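Local atomic coordinates of anopheles gambiae adenosine kinase (Anopheles gambiae, PDB entry 3LOO), a protein that catalyses the phosphorylation of adenosine to AMP, with ATP as the usual phosphate donor, and is a member of the pfkB (ribokinase-like) family of kinases. Residues 216-221 against 242-247; 189-194 against 222-227; 205-210 against 325-330; 259-264 against 292-297. All blocks are in the same frame, centred on the assembly; numbering follows the deposited sequence.

Interaction 1. Residues 216-221 against 242-247; sequences FVPQFY and AIALAK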
loop_
_atom_site.group_PDB
_atom_site.type_symbol
_atom_site.label_atom_id
_atom_site.label_comp_id
_atom_site.label_asym_id
_atom_site.label_seq_id
_atom_site.Cartn_x
_atom_site.Cartn_y
_atom_site.Cartn_z
ATOM N N PHE A 216 -1.559 -1.552 -13.168
ATOM C CA PHE A 216 -2.963 -1.684 -13.566
ATOM C C PHE A 216 -3.854 -0.655 -12.959
ATOM O O PHE A 216 -4.971 -0.461 -13.425
ATOM C CB PHE A 216 -3.553 -3.099 -13.328
ATOM C CG PHE A 216 -3.828 -3.450 -11.890
ATOM C CD1 PHE A 216 -4.991 -3.040 -11.246
ATOM C CD2 PHE A 216 -2.964 -4.307 -11.203
ATOM C CE1 PHE A 216 -5.267 -3.416 -9.899
ATOM C CE2 PHE A 216 -3.250 -4.694 -9.850
ATOM C CZ PHE A 216 -4.391 -4.249 -9.219
ATOM N N VAL A 217 -3.412 -0.006 -11.880
ATOM C CA VAL A 217 -4.293 0.979 -11.284
ATOM C C VAL A 217 -4.592 2.202 -12.212
ATOM O O VAL A 217 -5.747 2.497 -12.482
ATOM C CB VAL A 217 -3.827 1.378 -9.833
ATOM C CG1 VAL A 217 -4.581 2.613 -9.389
ATOM C CG2 VAL A 217 -4.036 0.149 -8.864
ATOM N N PRO A 218 -3.550 2.908 -12.702
ATOM C CA PRO A 218 -3.869 3.984 -13.677
ATOM C C PRO A 218 -4.413 3.476 -15.035
ATOM O O PRO A 218 -5.214 4.186 -15.701
ATOM C CB PRO A 218 -2.514 4.690 -13.891
ATOM C CG PRO A 218 -1.445 3.687 -13.457
ATOM C CD PRO A 218 -2.108 2.850 -12.361
ATOM N N GLN A 219 -4.009 2.257 -15.421
ATOM C CA GLN A 219 -4.517 1.633 -16.627
ATOM C C GLN A 219 -5.991 1.296 -16.525
ATOM O O GLN A 219 -6.682 1.375 -17.527
ATOM C CB GLN A 219 -3.744 0.363 -16.958
ATOM C CG GLN A 219 -2.383 0.671 -17.488
ATOM C CD GLN A 219 -1.420 -0.467 -17.312
ATOM O OE1 GLN A 219 -1.830 -1.584 -16.972
ATOM N NE2 GLN A 219 -0.123 -0.195 -17.521
ATOM N N PHE A 220 -6.462 0.873 -15.344
ATOM C CA PHE A 220 -7.863 0.424 -15.184
ATOM C C PHE A 220 -8.816 1.527 -14.691
ATOM O O PHE A 220 -10.027 1.484 -14.937
ATOM C CB PHE A 220 -7.941 -0.715 -14.158
ATOM C CG PHE A 220 -7.524 -2.096 -14.672
ATOM C CD1 PHE A 220 -6.829 -2.280 -15.878
ATOM C CD2 PHE A 220 -7.787 -3.211 -13.887
ATOM C CE1 PHE A 220 -6.418 -3.560 -16.299
ATOM C CE2 PHE A 220 -7.356 -4.515 -14.294
ATOM C CZ PHE A 220 -6.677 -4.682 -15.515
ATOM N N TYR A 221 -8.287 2.492 -13.938
ATOM C CA TYR A 221 -9.167 3.435 -13.224
ATOM C C TYR A 221 -8.645 4.863 -13.415
ATOM O O TYR A 221 -8.435 5.627 -12.440
ATOM C CB TYR A 221 -9.240 3.078 -11.721
ATOM C CG TYR A 221 -9.324 1.615 -11.415
ATOM C CD1 TYR A 221 -10.473 0.859 -11.731
ATOM C CD2 TYR A 221 -8.262 0.972 -10.750
ATOM C CE1 TYR A 221 -10.546 -0.517 -11.434
ATOM C CE2 TYR A 221 -8.348 -0.361 -10.415
ATOM C CZ TYR A 221 -9.468 -1.106 -10.777
ATOM O OH TYR A 221 -9.486 -2.440 -10.448
ATOM N N ALA A 242 4.739 5.083 -11.983
ATOM C CA ALA A 242 4.825 6.453 -12.467
ATOM C C ALA A 242 4.804 6.542 -14.033
ATOM O O ALA A 242 4.075 7.367 -14.624
ATOM C CB ALA A 242 6.049 7.165 -11.863
ATOM N N ILE A 243 5.598 5.702 -14.677
ATOM C CA ILE A 243 5.580 5.567 -16.168
ATOM C C ILE A 243 4.209 5.109 -16.682
ATOM O O ILE A 243 3.652 5.705 -17.613
ATOM C CB ILE A 243 6.747 4.655 -16.628
ATOM C CG1 ILE A 243 8.050 5.396 -16.339
ATOM C CG2 ILE A 243 6.585 4.170 -18.129
ATOM C CD1 ILE A 243 9.326 4.488 -16.312
ATOM N N ALA A 244 3.622 4.101 -16.030
ATOM C CA ALA A 244 2.297 3.669 -16.384
ATOM C C ALA A 244 1.285 4.826 -16.293
ATOM O O ALA A 244 0.443 5.011 -17.194
ATOM C CB ALA A 244 1.877 2.461 -15.489
ATOM N N LEU A 245 1.372 5.638 -15.242
ATOM C CA LEU A 245 0.475 6.779 -15.107
ATOM C C LEU A 245 0.668 7.814 -16.243
ATOM O O LEU A 245 -0.304 8.327 -16.810
ATOM C CB LEU A 245 0.655 7.458 -13.733
ATOM C CG LEU A 245 -0.220 8.688 -13.442
ATOM C CD1 LEU A 245 -0.230 8.989 -11.966
ATOM C CD2 LEU A 245 0.370 9.920 -14.121
ATOM N N ALA A 246 1.926 8.125 -16.515
ATOM C CA ALA A 246 2.338 9.037 -17.578
ATOM C C ALA A 246 1.775 8.631 -18.958
ATOM O O ALA A 246 1.296 9.498 -19.694
ATOM C CB ALA A 246 3.855 9.128 -17.628
ATOM N N LYS A 247 1.783 7.340 -19.276
ATOM C CA LYS A 247 1.131 6.834 -20.511
ATOM C C LYS A 247 -0.369 7.130 -20.514
ATOM O O LYS A 247 -0.864 7.673 -21.483
ATOM C CB LYS A 247 1.325 5.326 -20.719
ATOM C CG LYS A 247 2.782 4.826 -20.605
ATOM C CD LYS A 247 3.590 4.996 -21.889
ATOM C CE LYS A 247 5.047 4.491 -21.718
ATOM N NZ LYS A 247 5.064 3.014 -21.459
HETATM O O HOH W 1 -0.192 2.750 -18.696
#

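Interaction 2. Residues 189-194 against 222-227; sequences VSFESA and KNNLEE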
loop_
_atom_site.group_PDB
_atom_site.type_symbol
_atom_site.label_atom_id
_atom_site.label_comp_id
_atom_site.label_asym_id
_atom_site.label_seq_id
_atom_site.Cartn_x
_atom_site.Cartn_y
_atom_site.Cartn_z
ATOM N N VAL A 189 -12.028 -2.154 -5.004
ATOM C CA VAL A 189 -13.047 -2.578 -4.067
ATOM C C VAL A 189 -14.046 -1.472 -3.716
ATOM O O VAL A 189 -15.235 -1.740 -3.641
ATOM C CB VAL A 189 -12.398 -3.166 -2.789
ATOM C CG1 VAL A 189 -13.414 -3.395 -1.748
ATOM C CG2 VAL A 189 -11.647 -4.476 -3.146
ATOM N N SER A 190 -13.562 -0.260 -3.445
ATOM C CA SER A 190 -14.467 0.815 -3.048
ATOM C C SER A 190 -13.835 2.154 -3.274
ATOM O O SER A 190 -13.413 2.831 -2.309
ATOM C CB SER A 190 -14.867 0.689 -1.551
ATOM O OG SER A 190 -16.035 1.469 -1.290
ATOM N N PHE A 191 -13.755 2.553 -4.538
ATOM C CA PHE A 191 -13.268 3.882 -4.853
ATOM C C PHE A 191 -14.121 4.951 -4.149
ATOM O O PHE A 191 -13.623 6.012 -3.775
ATOM C CB PHE A 191 -13.240 4.155 -6.377
ATOM C CG PHE A 191 -12.936 5.587 -6.711
ATOM C CD1 PHE A 191 -11.660 6.109 -6.492
ATOM C CD2 PHE A 191 -13.935 6.432 -7.212
ATOM C CE1 PHE A 191 -11.384 7.426 -6.760
ATOM C CE2 PHE A 191 -13.654 7.768 -7.500
ATOM C CZ PHE A 191 -12.391 8.261 -7.274
ATOM N N GLU A 192 -15.414 4.674 -4.049
ATOM C CA GLU A 192 -16.404 5.598 -3.493
ATOM C C GLU A 192 -16.043 5.916 -2.006
ATOM O O GLU A 192 -16.152 7.056 -1.561
ATOM C CB GLU A 192 -17.735 4.874 -3.609
ATOM C CG GLU A 192 -19.007 5.598 -3.322
ATOM C CD GLU A 192 -20.052 4.624 -2.756
ATOM O OE1 GLU A 192 -19.939 3.395 -2.993
ATOM O OE2 GLU A 192 -20.964 5.078 -2.029
ATOM N N SER A 193 -15.572 4.907 -1.267
ATOM C CA SER A 193 -15.119 5.114 0.124
ATOM C C SER A 193 -13.842 5.939 0.155
ATOM O O SER A 193 -13.736 6.863 0.958
ATOM C CB SER A 193 -14.868 3.790 0.857
ATOM O OG SER A 193 -16.034 3.044 1.032
ATOM N N ALA A 194 -12.892 5.621 -0.729
ATOM C CA ALA A 194 -11.596 6.325 -0.758
ATOM C C ALA A 194 -11.851 7.804 -1.065
ATOM O O ALA A 194 -11.254 8.682 -0.441
ATOM C CB ALA A 194 -10.655 5.739 -1.817
ATOM N N LYS A 222 -8.404 5.220 -14.676
ATOM C CA LYS A 222 -7.760 6.495 -14.966
ATOM C C LYS A 222 -8.600 7.665 -14.463
ATOM O O LYS A 222 -8.072 8.599 -13.832
ATOM C CB LYS A 222 -7.505 6.659 -16.462
ATOM C CG LYS A 222 -6.626 7.833 -16.762
ATOM C CD LYS A 222 -7.332 8.793 -17.674
ATOM C CE LYS A 222 -6.535 10.071 -17.826
ATOM N NZ LYS A 222 -6.584 10.556 -19.219
ATOM N N ASN A 223 -9.893 7.642 -14.765
ATOM C CA ASN A 223 -10.755 8.729 -14.347
ATOM C C ASN A 223 -10.942 8.850 -12.810
ATOM O O ASN A 223 -11.031 9.964 -12.286
ATOM C CB ASN A 223 -12.087 8.712 -15.107
ATOM C CG ASN A 223 -11.911 9.111 -16.591
ATOM O OD1 ASN A 223 -10.992 9.849 -16.946
ATOM N ND2 ASN A 223 -12.779 8.612 -17.439
ATOM N N ASN A 224 -10.996 7.717 -12.116
ATOM C CA ASN A 224 -11.052 7.703 -10.647
ATOM C C ASN A 224 -9.850 8.424 -10.071
ATOM O O ASN A 224 -9.973 9.238 -9.156
ATOM C CB ASN A 224 -11.060 6.268 -10.100
ATOM C CG ASN A 224 -12.393 5.566 -10.274
ATOM O OD1 ASN A 224 -13.413 6.163 -10.610
ATOM N ND2 ASN A 224 -12.389 4.294 -10.017
ATOM N N LEU A 225 -8.694 8.105 -10.625
ATOM C CA LEU A 225 -7.445 8.692 -10.259
ATOM C C LEU A 225 -7.473 10.213 -10.441
ATOM O O LEU A 225 -7.092 10.982 -9.536
ATOM C CB LEU A 225 -6.380 8.086 -11.138
ATOM C CG LEU A 225 -5.044 7.709 -10.542
ATOM C CD1 LEU A 225 -5.165 7.350 -9.073
ATOM C CD2 LEU A 225 -4.489 6.546 -11.374
ATOM N N GLU A 226 -7.947 10.642 -11.607
ATOM C CA GLU A 226 -8.146 12.038 -11.899
ATOM C C GLU A 226 -9.095 12.693 -10.896
ATOM O O GLU A 226 -8.821 13.805 -10.454
ATOM C CB GLU A 226 -8.737 12.209 -13.306
ATOM C CG GLU A 226 -7.748 11.986 -14.426
ATOM C CD GLU A 226 -8.197 12.669 -15.720
ATOM O OE1 GLU A 226 -9.349 12.432 -16.155
ATOM O OE2 GLU A 226 -7.423 13.490 -16.245
ATOM N N GLU A 227 -10.224 12.042 -10.599
ATOM C CA GLU A 227 -11.204 12.609 -9.707
ATOM C C GLU A 227 -10.676 12.750 -8.229
ATOM O O GLU A 227 -11.026 13.705 -7.519
ATOM C CB GLU A 227 -12.512 11.792 -9.737
ATOM C CG GLU A 227 -13.660 12.499 -8.959
ATOM C CD GLU A 227 -14.988 11.752 -8.941
ATOM O OE1 GLU A 227 -15.059 10.560 -9.278
ATOM O OE2 GLU A 227 -15.996 12.366 -8.573
#

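Interaction 3. Residues 205-210 against 325-330; sequences GRMFMM and AQLLQS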
loop_
_atom_site.group_PDB
_atom_site.type_symbol
_atom_site.label_atom_id
_atom_site.label_comp_id
_atom_site.label_asym_id
_atom_site.label_seq_id
_atom_site.Cartn_x
_atom_site.Cartn_y
_atom_site.Cartn_z
ATOM N N GLY A 205 -8.835 20.104 6.355
ATOM C CA GLY A 205 -7.395 20.306 6.339
ATOM C C GLY A 205 -6.515 19.134 6.772
ATOM O O GLY A 205 -5.355 19.336 7.090
ATOM N N ARG A 206 -7.030 17.903 6.780
ATOM C CA ARG A 206 -6.183 16.754 7.155
ATOM C C ARG A 206 -5.452 16.108 5.951
ATOM O O ARG A 206 -5.850 16.292 4.803
ATOM C CB ARG A 206 -7.004 15.739 7.959
ATOM C CG ARG A 206 -7.527 16.331 9.326
ATOM C CD ARG A 206 -8.495 15.411 10.023
ATOM N NE ARG A 206 -9.784 15.329 9.367
ATOM C CZ ARG A 206 -10.727 14.433 9.636
ATOM N NH1 ARG A 206 -10.539 13.475 10.565
ATOM N NH2 ARG A 206 -11.872 14.498 8.966
ATOM N N MET A 207 -4.373 15.383 6.212
ATOM C CA MET A 207 -3.611 14.763 5.130
ATOM C C MET A 207 -4.270 13.501 4.577
ATOM O O MET A 207 -4.697 12.619 5.330
ATOM C CB MET A 207 -2.181 14.476 5.566
ATOM C CG MET A 207 -1.278 15.711 5.505
ATOM S SD MET A 207 0.357 15.299 6.126
ATOM C CE MET A 207 1.117 14.775 4.594
ATOM N N PHE A 208 -4.392 13.458 3.255
ATOM C CA PHE A 208 -4.874 12.253 2.532
ATOM C C PHE A 208 -3.717 11.838 1.612
ATOM O O PHE A 208 -3.123 12.657 0.885
ATOM C CB PHE A 208 -6.198 12.473 1.796
ATOM C CG PHE A 208 -6.705 11.233 1.093
ATOM C CD1 PHE A 208 -7.515 10.340 1.753
ATOM C CD2 PHE A 208 -6.285 10.932 -0.223
ATOM C CE1 PHE A 208 -7.951 9.179 1.136
ATOM C CE2 PHE A 208 -6.691 9.751 -0.860
ATOM C CZ PHE A 208 -7.533 8.869 -0.160
ATOM N N MET A 209 -3.357 10.573 1.721
ATOM C CA MET A 209 -2.192 10.049 1.057
ATOM C C MET A 209 -2.618 8.752 0.358
ATOM O O MET A 209 -3.532 8.042 0.811
ATOM C CB MET A 209 -1.067 9.802 2.078
ATOM C CG MET A 209 -0.699 11.086 2.900
ATOM S SD MET A 209 0.415 10.751 4.251
ATOM C CE MET A 209 -0.777 10.221 5.485
ATOM N N MET A 210 -1.951 8.438 -0.742
ATOM C CA MET A 210 -2.282 7.206 -1.463
ATOM C C MET A 210 -1.084 6.681 -2.223
ATOM O O MET A 210 -0.069 7.345 -2.358
ATOM C CB MET A 210 -3.507 7.383 -2.378
ATOM C CG MET A 210 -3.365 8.423 -3.499
ATOM S SD MET A 210 -4.519 8.157 -4.897
ATOM C CE MET A 210 -3.695 6.773 -5.722
ATOM N N ALA A 325 5.467 6.490 10.073
ATOM C CA ALA A 325 5.892 6.510 11.483
ATOM C C ALA A 325 6.523 7.871 11.869
ATOM O O ALA A 325 6.355 8.364 13.007
ATOM C CB ALA A 325 6.852 5.374 11.752
ATOM N N GLN A 326 7.282 8.465 10.948
ATOM C CA GLN A 326 7.916 9.748 11.229
ATOM C C GLN A 326 6.965 10.901 11.028
ATOM O O GLN A 326 7.067 11.904 11.731
ATOM C CB GLN A 326 9.196 9.949 10.418
ATOM C CG GLN A 326 10.255 8.905 10.748
ATOM C CD GLN A 326 10.487 8.732 12.258
ATOM O OE1 GLN A 326 10.427 9.689 13.028
ATOM N NE2 GLN A 326 10.761 7.505 12.678
ATOM N N LEU A 327 6.036 10.749 10.078
ATOM C CA LEU A 327 5.080 11.795 9.756
ATOM C C LEU A 327 4.177 12.044 10.964
ATOM O O LEU A 327 3.869 13.198 11.285
ATOM C CB LEU A 327 4.205 11.385 8.552
ATOM C CG LEU A 327 3.268 12.468 8.008
ATOM C CD1 LEU A 327 4.070 13.601 7.344
ATOM C CD2 LEU A 327 2.201 11.912 7.009
ATOM N N LEU A 328 3.748 10.951 11.600
ATOM C CA LEU A 328 2.918 10.993 12.800
ATOM C C LEU A 328 3.634 11.680 13.976
ATOM O O LEU A 328 2.986 12.253 14.822
ATOM C CB LEU A 328 2.419 9.580 13.188
ATOM C CG LEU A 328 1.059 9.156 12.587
ATOM C CD1 LEU A 328 1.021 9.279 11.066
ATOM C CD2 LEU A 328 0.687 7.728 13.001
ATOM N N GLN A 329 4.967 11.629 13.989
ATOM C CA GLN A 329 5.782 12.278 15.003
ATOM C C GLN A 329 6.214 13.677 14.554
ATOM O O GLN A 329 7.194 14.197 15.081
ATOM C CB GLN A 329 7.007 11.402 15.287
ATOM C CG GLN A 329 6.618 10.056 15.887
ATOM C CD GLN A 329 7.794 9.201 16.207
ATOM O OE1 GLN A 329 8.301 8.447 15.365
ATOM N NE2 GLN A 329 8.241 9.290 17.437
ATOM N N SER A 330 5.493 14.248 13.571
ATOM C CA SER A 330 5.767 15.566 12.973
ATOM C C SER A 330 7.197 15.822 12.511
ATOM O O SER A 330 7.657 16.954 12.596
ATOM C CB SER A 330 5.386 16.729 13.920
ATOM O OG SER A 330 4.141 16.517 14.539
#

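Interaction 4. Residues 259-264 against 292-297; sequences IGKRIA and GTDNVR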
loop_
_atom_site.group_PDB
_atom_site.type_symbol
_atom_site.label_atom_id
_atom_site.label_comp_id
_atom_site.label_asym_id
_atom_site.label_seq_id
_atom_site.Cartn_x
_atom_site.Cartn_y
_atom_site.Cartn_z
ATOM N N ILE A 259 7.764 13.504 -14.820
ATOM C CA ILE A 259 6.456 12.930 -14.502
ATOM C C ILE A 259 6.051 13.388 -13.093
ATOM O O ILE A 259 4.953 13.874 -12.905
ATOM C CB ILE A 259 6.451 11.367 -14.634
ATOM C CG1 ILE A 259 6.631 10.931 -16.098
ATOM C CG2 ILE A 259 5.125 10.766 -14.086
ATOM C CD1 ILE A 259 7.179 9.509 -16.241
ATOM N N GLY A 260 6.961 13.256 -12.121
ATOM C CA GLY A 260 6.694 13.734 -10.732
ATOM C C GLY A 260 6.256 15.186 -10.643
ATOM O O GLY A 260 5.284 15.526 -9.929
ATOM N N LYS A 261 6.947 16.055 -11.393
ATOM C CA LYS A 261 6.614 17.485 -11.429
ATOM C C LYS A 261 5.217 17.732 -11.967
ATOM O O LYS A 261 4.479 18.536 -11.401
ATOM C CB LYS A 261 7.646 18.281 -12.246
ATOM C CG LYS A 261 9.061 18.203 -11.683
ATOM C CD LYS A 261 10.104 18.644 -12.734
ATOM C CE LYS A 261 11.316 19.201 -12.041
ATOM N NZ LYS A 261 12.524 19.149 -12.938
ATOM N N ARG A 262 4.864 17.067 -13.072
ATOM C CA ARG A 262 3.543 17.226 -13.666
ATOM C C ARG A 262 2.450 16.775 -12.700
ATOM O O ARG A 262 1.432 17.456 -12.554
ATOM C CB ARG A 262 3.383 16.411 -14.981
ATOM C CG ARG A 262 4.240 16.808 -16.182
ATOM C CD ARG A 262 3.591 17.866 -17.066
ATOM N NE ARG A 262 2.565 17.407 -18.022
ATOM C CZ ARG A 262 2.797 16.903 -19.253
ATOM N NH1 ARG A 262 4.035 16.681 -19.719
ATOM N NH2 ARG A 262 1.765 16.582 -20.015
ATOM N N ILE A 263 2.628 15.609 -12.079
ATOM C CA ILE A 263 1.627 15.149 -11.094
ATOM C C ILE A 263 1.525 16.143 -9.903
ATOM O O ILE A 263 0.420 16.517 -9.489
ATOM C CB ILE A 263 1.956 13.749 -10.550
ATOM C CG1 ILE A 263 1.975 12.688 -11.683
ATOM C CG2 ILE A 263 0.983 13.385 -9.392
ATOM C CD1 ILE A 263 2.746 11.362 -11.244
ATOM N N ALA A 264 2.681 16.552 -9.383
ATOM C CA ALA A 264 2.744 17.459 -8.221
ATOM C C ALA A 264 1.983 18.763 -8.523
ATOM O O ALA A 264 1.334 19.314 -7.632
ATOM C CB ALA A 264 4.178 17.760 -7.814
ATOM N N GLY A 292 5.573 23.406 -6.688
ATOM C CA GLY A 292 6.093 24.758 -6.504
ATOM C C GLY A 292 7.613 24.845 -6.500
ATOM O O GLY A 292 8.175 25.874 -6.105
ATOM N N THR A 293 8.286 23.759 -6.886
ATOM C CA THR A 293 9.748 23.775 -7.046
ATOM C C THR A 293 10.044 23.096 -8.371
ATOM O O THR A 293 9.190 22.421 -8.906
ATOM C CB THR A 293 10.513 23.050 -5.910
ATOM O OG1 THR A 293 10.652 21.655 -6.222
ATOM C CG2 THR A 293 9.833 23.239 -4.537
ATOM N N ASP A 294 11.235 23.278 -8.911
ATOM C CA ASP A 294 11.570 22.647 -10.183
ATOM C C ASP A 294 12.835 21.837 -9.981
ATOM O O ASP A 294 13.654 21.669 -10.885
ATOM C CB ASP A 294 11.757 23.716 -11.260
ATOM C CG ASP A 294 12.078 23.129 -12.612
ATOM O OD1 ASP A 294 11.636 22.009 -12.911
ATOM O OD2 ASP A 294 12.803 23.765 -13.382
ATOM N N ASN A 295 12.989 21.332 -8.768
ATOM C CA ASN A 295 14.234 20.725 -8.354
ATOM C C ASN A 295 13.926 19.462 -7.567
ATOM O O ASN A 295 13.615 19.526 -6.386
ATOM C CB ASN A 295 15.040 21.726 -7.515
ATOM C CG ASN A 295 16.308 21.131 -6.942
ATOM O OD1 ASN A 295 16.948 20.282 -7.568
ATOM N ND2 ASN A 295 16.695 21.593 -5.747
ATOM N N VAL A 296 14.006 18.317 -8.229
ATOM C CA VAL A 296 13.713 17.044 -7.569
ATOM C C VAL A 296 14.866 16.606 -6.655
ATOM O O VAL A 296 16.028 16.550 -7.070
ATOM C CB VAL A 296 13.388 15.941 -8.598
ATOM C CG1 VAL A 296 13.089 14.592 -7.865
ATOM C CG2 VAL A 296 12.221 16.363 -9.480
ATOM N N ARG A 297 14.525 16.284 -5.411
ATOM C CA ARG A 297 15.501 15.837 -4.426
ATOM C C ARG A 297 15.608 14.311 -4.412
ATOM O O ARG A 297 14.619 13.612 -4.614
ATOM C CB ARG A 297 15.139 16.400 -3.045
ATOM C CG ARG A 297 15.141 17.936 -3.075
ATOM C CD ARG A 297 14.581 18.557 -1.820
ATOM N NE ARG A 297 15.400 18.224 -0.656
ATOM C CZ ARG A 297 14.998 18.375 0.602
ATOM N NH1 ARG A 297 13.781 18.844 0.866
ATOM N NH2 ARG A 297 15.808 18.041 1.596
#

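Interaction 1. Residues 216-221 against 242-247
P218 and Q219 of the short helix 216-220 pack against A244 and L245 of helix 239-248, two neighbouring helices of the ribokinase-like α/β fold. The segment axes run almost parallel, 12° apart, and come within 8.4 Å of each other. Only small groups, chiefly the P218 ring and the A244 methyl, lie between the segments, consistent with the close approach. Following 242-247 in order, the first residue to touch is A244. Its CB points at the partner helix and lies 4.1 Å from P218 CG, while NE2 of the exposed Q219 comes 3.9 Å from A244 CB. The extended Q219 chain, with CG anti to the carbonyl carbon (chi1 -74°), carries the amide toward the helix although its CB does not face that way. L245 follows, and here the contact is made at the root of the residue. P218 CB sits 3.8 Å from L245 CA and 4.2 Å from L245 CB, so the ring lies against backbone as much as side chain. The rest of L245 turns aside toward L212, F229 and I263. On the other side of helix 239-248, A242 and A246 face helix 256-264. No direct hydrogen bond joins the two segments. One water bridges them at the exposed margin, accepting from Q219 NE2 at 3.2 Å and donating to A244 O at 2.8 Å.

Interaction 2. Residues 189-194 against 222-227
F191 lays its ring flat against N224, and this stack carries most of the contact between helix 187-203 and helix 222-228. The ring and the amide plane are only 5° apart. N224 CB stands over the ring centre, 3.6 Å from the centroid, a CH-pi contact. The amide continues across the same face: N224 OD1 lies 3.4 Å from F191 CD2, and N224 ND2 lies 3.6 Å from F191 CG. F191 chi1 of 171° swings the ring away from its own helix and onto N224.

Two further oxygens approach the ring differently. The backbone O of N224 lies above the same face as CB, near the rim, 3.2 Å from F191 CZ. E227, one helical turn after N224, extends its chain so that OE1 arrives at the ring edge, near the ring plane and 3.6 Å from F191 CE2; its carboxylate is turned 40° from the ring.

Apolar neighbours complete the setting. I228 also touches F191, and F187 meets it edge-to-face within helix 187-203.

No hydrogen bond crosses between the segments. Within 189-194, the hydroxyls S190 OG and S193 OG share one of 2.8 Å, close to where that helix is kinked. The two helices are therefore joined mainly by dispersion and stacking of N224 over the ring face, probably aided by weak electrostatic attraction between the ring's positively polarised C-H edge and E227 OE1, at a site on the protein surface.

Interaction 3. Residues 205-210 against 325-330
With CG anti to the carbonyl carbon in both M207 (chi1 -80°) and M209 (chi1 -56°), the two methionines of strand 207-211 send their thioethers toward L327, whose own CG is anti to the backbone N (chi1 -173°). Each methionine chain bends at its last torsion, and each meets the leucine tip to tip. A single methyl, L327 CD2, receives both. M209 is the nearer, its SD 3.5 Å and its CE 3.7 Å from L327 CD2. M207 is slightly more distant, with CE 3.9 Å and SD 4.0 Å from that same methyl. The contact is wholly apolar, and the long flexible side chains span backbones that stay 10.3 Å apart between M207 CA and L327 CA. F179 of the adjacent strand 179-183 also touches L327. Three residues after L327, S330 is the C-prime residue of a Schellman motif that ends helix 315-328. Between the two methionines, F208 faces the other way, onto V197, A198 and A201 of helix 187-203. Alternate strand residues thus serve opposite faces of the large sheet, the layered α/β/α packing typical of the ribokinase-like fold.

Interaction 4. Residues 259-264 against 292-297
A surface salt bridge between K261 and D294 ties helix 256-264 to the loop that joins strands 284-290 and 297-299 at one end of the large sheet. K261 chi1 of -61° sets CG beside the backbone N, and the rest of the chain runs extended to the loop. K261 NZ lies 3.0 Å from D294 OD1, and K261 CE is equally near, so the oxygen sits alongside the end of the lysine and not straight beyond NZ. The same NZ also makes a weak hydrogen bond of 3.4 Å to the backbone O of D294, so side chain and main chain share the lysine. On the aspartate, chi1 near 180° places CG beside the carbonyl carbon, bringing the carboxylate to the same side as that backbone oxygen. The aliphatic part of K261 has an apolar neighbour as well: V296 CG2 is 3.9 Å from K261 CE, and I289 of strand 284-290 touches both side chains. Within the loop, N295 N makes a weak hydrogen bond to T293 OG1. D294 is exposed and K261 partly so; solvent probably screens their attraction, and the pairing is likely to add modestly to the apolar contact of the lysine stem with V296 and I289.

Overall arrangement
All four contacts involve the layers around the large sheet of the ribokinase-like fold. Interactions 1 and 2, with centres 13 Å apart, use the consecutive helices 216-220 and 222-228, one each, and touch through P218 and L225; their segments alternate along the chain. Interaction 4 follows interaction 1, and the two join where helices 239-248 and 256-264 pack, through A246 on I259 and L245 on I263. Interaction 3 spans the longest stretch of sequence, enclosing both 1 and 4, and meets interaction 2 through L225 on M210. Together they join helices to one another, to the sheet and to the loop before its edge strand. The side chains of P218, F191 and V296 lie about 12 to 13 Å from bis(adenosine)-5'-tetraphosphate.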